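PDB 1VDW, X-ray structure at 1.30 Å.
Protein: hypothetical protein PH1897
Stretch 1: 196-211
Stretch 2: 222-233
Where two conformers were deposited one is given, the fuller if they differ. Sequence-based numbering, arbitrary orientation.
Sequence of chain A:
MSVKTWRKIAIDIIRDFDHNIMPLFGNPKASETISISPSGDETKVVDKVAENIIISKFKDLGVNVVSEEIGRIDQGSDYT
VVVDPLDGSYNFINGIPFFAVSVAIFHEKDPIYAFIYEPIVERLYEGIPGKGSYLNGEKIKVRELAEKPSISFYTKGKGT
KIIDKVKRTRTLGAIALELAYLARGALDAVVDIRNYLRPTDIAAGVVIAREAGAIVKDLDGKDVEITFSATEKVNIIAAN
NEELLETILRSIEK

Stretch 1, residues 196-211: YLRPTDIAAGVVIARE
Stretch 2 (222-233) KDVEITFSATEK

What fills the apolar centre? The second stretch, without regular structure, is extended from K222 to T227 and then bends, with A230 at -113/2 and T231 at -116/-24. It lays I226 (m, m) against the helix of 199-211, which is kinked where the N of A204 and G205 has no bond to the turn before. The contact buries 740 Å², both sides summed. I226 CD1 lies 4.0 Å from I202 CG1 and 4.2 Å from V206 CG2, while I226 CG2 packs 3.8 Å from A203 CB. I202 (p, t) and V206 (t) point toward the second stretch, one helical turn apart, and I202 CD1 also meets V224 CG1 (V224 t) at 4.2 Å.

How does the helix start fit? R198 (-118/160) is the N-cap; R198 N donates a hydrogen bond to D201 OD2 at 2.9 Å, and P199 (-56/-33) begins the helix. Its ring, with CB toward the second stretch, sets carbon against carbonyls: P199 CD is 3.0 Å from E232 O and 3.3 Å from S229 O, which is buried without a partner. CA-to-CA distances are R198-K233 5.1 Å, P199-I226 6.0 Å, V206-V224 8.3 Å and R210-D223 10.3 Å, so the second stretch runs back along the helix from R210 toward its start.

What shapes the edge at that end? S229 OG accepts from T231 N (3.2 Å) and E232 N (3.1 Å) within the bend that R198 (m, m, chi3 -109°) reaches. One face of its guanidinium lies over A230 O, 2.8 Å from R198 NE but at a poor angle for a hydrogen bond; the opposite face meets K233 NZ, 3.6 Å from R198 NE. K233 (m, m, t, m) NZ donates to T231 O at 2.9 Å.

What fastens the other end? R210 (m, t, t), its CA-to-CB bond toward the second stretch, reaches V224 with its guanidinium: R210 NH1 (2.9 Å) and NH2 (2.6 Å) both donate to V224 O, in a fork at the guanidinium edge. Water 1 links R210 NE (3.0 Å) to D223 OD1 (2.8 Å); water 2 accepts from R210 NH1 (3.2 Å) and I226 N (2.8 Å).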

# COMPACT_ATOMS: atom_id res chain seq x y z
N TYR A 196 -7.52 -16.35 7.86
CA TYR A 196 -6.52 -16.64 6.84
C TYR A 196 -5.07 -16.61 7.32
O TYR A 196 -4.24 -17.39 6.86
CB TYR A 196 -6.71 -15.63 5.70
CG TYR A 196 -5.68 -15.68 4.59
CD1 TYR A 196 -5.77 -16.62 3.57
CD2 TYR A 196 -4.63 -14.77 4.56
CE1 TYR A 196 -4.85 -16.64 2.52
CE2 TYR A 196 -3.70 -14.77 3.52
CZ TYR A 196 -3.82 -15.71 2.50
OH TYR A 196 -2.91 -15.70 1.47
N LEU A 197 -4.76 -15.68 8.22
CA LEU A 197 -3.40 -15.54 8.72
C LEU A 197 -2.89 -16.73 9.52
O LEU A 197 -3.68 -17.48 10.10
CB LEU A 197 -3.30 -14.29 9.61
CG LEU A 197 -3.57 -12.94 8.95
CD1 LEU A 197 -3.61 -11.86 10.02
CD2 LEU A 197 -2.50 -12.63 7.92
N ARG A 198 -1.58 -16.90 9.53
CA ARG A 198 -0.93 -17.97 10.28
C ARG A 198 -0.04 -17.30 11.32
O ARG A 198 0.30 -16.12 11.18
CB ARG A 198 -0.07 -18.83 9.35
CG ARG A 198 -0.83 -19.40 8.16
CD ARG A 198 -1.91 -20.38 8.60
NE ARG A 198 -1.56 -21.75 8.26
CZ ARG A 198 -1.46 -22.22 7.02
NH1 ARG A 198 -1.68 -21.41 5.99
NH2 ARG A 198 -1.14 -23.49 6.81
N PRO A 199 0.35 -18.03 12.38
CA PRO A 199 1.20 -17.43 13.40
C PRO A 199 2.50 -16.87 12.81
O PRO A 199 3.03 -15.87 13.28
CB PRO A 199 1.46 -18.59 14.36
CG PRO A 199 0.19 -19.38 14.26
CD PRO A 199 -0.06 -19.39 12.77
N THR A 200 3.00 -17.53 11.77
CA THR A 200 4.23 -17.11 11.11
C THR A 200 4.09 -15.72 10.46
O THR A 200 5.08 -14.99 10.34
CB THR A 200 4.65 -18.13 10.03
OG1 THR A 200 3.52 -18.43 9.19
CG2 THR A 200 5.15 -19.41 10.68
N ASP A 201 2.88 -15.37 10.06
CA ASP A 201 2.63 -14.07 9.43
C ASP A 201 2.66 -12.92 10.43
O ASP A 201 3.13 -11.83 10.11
CB ASP A 201 1.24 -14.03 8.78
CG ASP A 201 1.11 -14.96 7.60
OD1 ASP A 201 2.04 -15.03 6.78
OD2 ASP A 201 0.05 -15.61 7.49
N ILE A 202 2.17 -13.18 11.63
CA ILE A 202 2.04 -12.13 12.63
C ILE A 202 2.97 -12.10 13.83
O ILE A 202 2.98 -11.12 14.57
CB ILE A 202 0.60 -12.12 13.19
CG1 ILE A 202 0.33 -13.43 13.94
CG2 ILE A 202 -0.40 -11.95 12.06
CD1 ILE A 202 -0.97 -13.44 14.72
N ALA A 203 3.74 -13.16 14.04
CA ALA A 203 4.60 -13.22 15.22
C ALA A 203 5.44 -11.98 15.50
O ALA A 203 5.34 -11.38 16.56
CB ALA A 203 5.49 -14.46 15.15
N ALA A 204 6.27 -11.59 14.54
CA ALA A 204 7.13 -10.43 14.75
C ALA A 204 6.32 -9.14 14.92
O ALA A 204 6.62 -8.32 15.78
CB ALA A 204 8.12 -10.28 13.60
N GLY A 205 5.30 -8.97 14.09
CA GLY A 205 4.48 -7.78 14.16
C GLY A 205 3.80 -7.64 15.51
O GLY A 205 3.68 -6.53 16.03
N VAL A 206 3.36 -8.76 16.07
CA VAL A 206 2.70 -8.72 17.37
C VAL A 206 3.69 -8.34 18.47
O VAL A 206 3.39 -7.51 19.33
CB VAL A 206 2.05 -10.08 17.70
CG1 VAL A 206 1.60 -10.11 19.15
CG2 VAL A 206 0.86 -10.31 16.78
N VAL A 207 4.88 -8.93 18.43
CA VAL A 207 5.90 -8.61 19.43
C VAL A 207 6.28 -7.13 19.35
O VAL A 207 6.34 -6.43 20.37
CB VAL A 207 7.17 -9.46 19.24
CG1 VAL A 207 8.29 -8.94 20.14
CG2 VAL A 207 6.89 -10.91 19.56
N ILE A 208 6.52 -6.65 18.14
CA ILE A 208 6.91 -5.26 17.96
C ILE A 208 5.80 -4.28 18.32
O ILE A 208 6.04 -3.29 19.02
CB ILE A 208 7.41 -5.04 16.52
CG1 ILE A 208 8.71 -5.83 16.32
CG2 ILE A 208 7.62 -3.56 16.24
CD1 ILE A 208 9.15 -5.96 14.88
N ALA A 209 4.58 -4.55 17.86
CA ALA A 209 3.46 -3.66 18.16
C ALA A 209 3.17 -3.65 19.66
O ALA A 209 2.93 -2.59 20.23
CB ALA A 209 2.23 -4.09 17.38
N ARG A 210 3.19 -4.81 20.29
CA ARG A 210 2.92 -4.87 21.72
C ARG A 210 3.93 -4.07 22.53
O ARG A 210 3.54 -3.29 23.40
CB ARG A 210 2.90 -6.31 22.22
CG ARG A 210 1.58 -6.98 22.01
CD ARG A 210 1.61 -8.43 22.43
NE ARG A 210 0.25 -8.96 22.47
CZ ARG A 210 -0.05 -10.25 22.46
NH1 ARG A 210 0.90 -11.17 22.41
NH2 ARG A 210 -1.33 -10.62 22.48
N GLU A 211 5.21 -4.25 22.25
CA GLU A 211 6.22 -3.51 23.00
C GLU A 211 6.08 -2.01 22.76
O GLU A 211 6.46 -1.20 23.61
CB GLU A 211 7.62 -4.00 22.64
CG GLU A 211 8.76 -3.34 23.43
CD GLU A 211 8.59 -3.40 24.94
OE1 GLU A 211 8.16 -4.45 25.46
OE2 GLU A 211 8.90 -2.39 25.61
N LYS A 222 -9.50 -11.77 23.69
CA LYS A 222 -8.38 -12.21 24.51
C LYS A 222 -7.06 -11.92 23.81
O LYS A 222 -6.99 -11.94 22.58
CB LYS A 222 -8.48 -13.71 24.79
CG LYS A 222 -9.63 -14.11 25.70
CD LYS A 222 -9.40 -13.61 27.11
CE LYS A 222 -10.45 -14.14 28.08
NZ LYS A 222 -10.20 -13.68 29.47
N ASP A 223 -6.02 -11.66 24.59
CA ASP A 223 -4.71 -11.37 24.01
C ASP A 223 -4.29 -12.51 23.10
O ASP A 223 -4.43 -13.68 23.44
CB ASP A 223 -3.66 -11.19 25.11
CG ASP A 223 -3.83 -9.90 25.87
OD1 ASP A 223 -4.05 -8.85 25.22
OD2 ASP A 223 -3.75 -9.92 27.12
N VAL A 224 -3.78 -12.14 21.93
CA VAL A 224 -3.32 -13.14 20.97
C VAL A 224 -2.09 -13.85 21.51
O VAL A 224 -1.19 -13.22 22.05
CB VAL A 224 -2.98 -12.48 19.62
CG1 VAL A 224 -2.38 -13.51 18.67
CG2 VAL A 224 -4.23 -11.87 19.01
N GLU A 225 -2.07 -15.17 21.38
CA GLU A 225 -0.94 -15.97 21.83
C GLU A 225 -0.24 -16.57 20.62
O GLU A 225 -0.85 -17.32 19.85
CB GLU A 225 -1.41 -17.11 22.75
CG GLU A 225 -2.03 -16.64 24.06
CD GLU A 225 -2.34 -17.80 24.99
OE1 GLU A 225 -3.10 -18.70 24.58
OE2 GLU A 225 -1.83 -17.80 26.13
N ILE A 226 1.02 -16.23 20.44
CA ILE A 226 1.78 -16.75 19.31
C ILE A 226 2.18 -18.19 19.60
O ILE A 226 2.91 -18.46 20.56
CB ILE A 226 3.06 -15.92 19.06
CG1 ILE A 226 2.68 -14.47 18.74
CG2 ILE A 226 3.86 -16.53 17.92
CD1 ILE A 226 1.76 -14.32 17.54
N THR A 227 1.69 -19.11 18.78
CA THR A 227 2.00 -20.52 18.95
C THR A 227 3.01 -20.93 17.89
O THR A 227 3.17 -20.25 16.87
CB THR A 227 0.74 -21.40 18.78
OG1 THR A 227 0.25 -21.26 17.44
CG2 THR A 227 -0.34 -20.98 19.76
N PHE A 228 3.71 -22.03 18.14
CA PHE A 228 4.71 -22.51 17.19
C PHE A 228 4.08 -23.41 16.14
O PHE A 228 4.48 -24.56 15.96
CB PHE A 228 5.83 -23.25 17.92
CG PHE A 228 6.55 -22.41 18.94
CD1 PHE A 228 6.87 -21.08 18.66
CD2 PHE A 228 6.92 -22.94 20.17
CE1 PHE A 228 7.54 -20.30 19.59
CE2 PHE A 228 7.60 -22.17 21.10
CZ PHE A 228 7.91 -20.85 20.82
N SER A 229 3.09 -22.87 15.45
CA SER A 229 2.38 -23.60 14.41
C SER A 229 2.42 -22.81 13.10
O SER A 229 2.43 -21.58 13.11
CB SER A 229 0.92 -23.83 14.82
OG SER A 229 0.19 -24.44 13.77
N ALA A 230 2.44 -23.53 11.98
CA ALA A 230 2.47 -22.89 10.68
C ALA A 230 1.16 -23.16 9.94
O ALA A 230 0.99 -22.74 8.80
CB ALA A 230 3.65 -23.42 9.86
N THR A 231 0.25 -23.85 10.61
CA THR A 231 -1.04 -24.20 10.02
C THR A 231 -2.24 -23.56 10.73
O THR A 231 -3.30 -23.39 10.14
CB THR A 231 -1.24 -25.72 10.01
OG1 THR A 231 -1.17 -26.22 11.35
CG2 THR A 231 -0.17 -26.39 9.16
N GLU A 232 -2.06 -23.22 12.00
CA GLU A 232 -3.13 -22.60 12.79
C GLU A 232 -3.59 -21.29 12.16
O GLU A 232 -2.77 -20.42 11.84
CB GLU A 232 -2.64 -22.36 14.22
CG GLU A 232 -3.58 -21.53 15.07
CD GLU A 232 -3.06 -21.35 16.49
OE1 GLU A 232 -3.62 -20.52 17.23
OE2 GLU A 232 -2.08 -22.04 16.86
N LYS A 233 -4.90 -21.14 11.99
CA LYS A 233 -5.46 -19.91 11.41
C LYS A 233 -5.71 -18.92 12.53
O LYS A 233 -6.22 -19.28 13.59
CB LYS A 233 -6.77 -20.21 10.68
CG LYS A 233 -6.63 -21.18 9.52
CD LYS A 233 -5.72 -20.63 8.44
CE LYS A 233 -5.53 -21.63 7.31
NZ LYS A 233 -4.90 -22.89 7.78
O HOH W 1 -2.07 -7.46 23.72
O HOH W 2 1.89 -14.23 22.18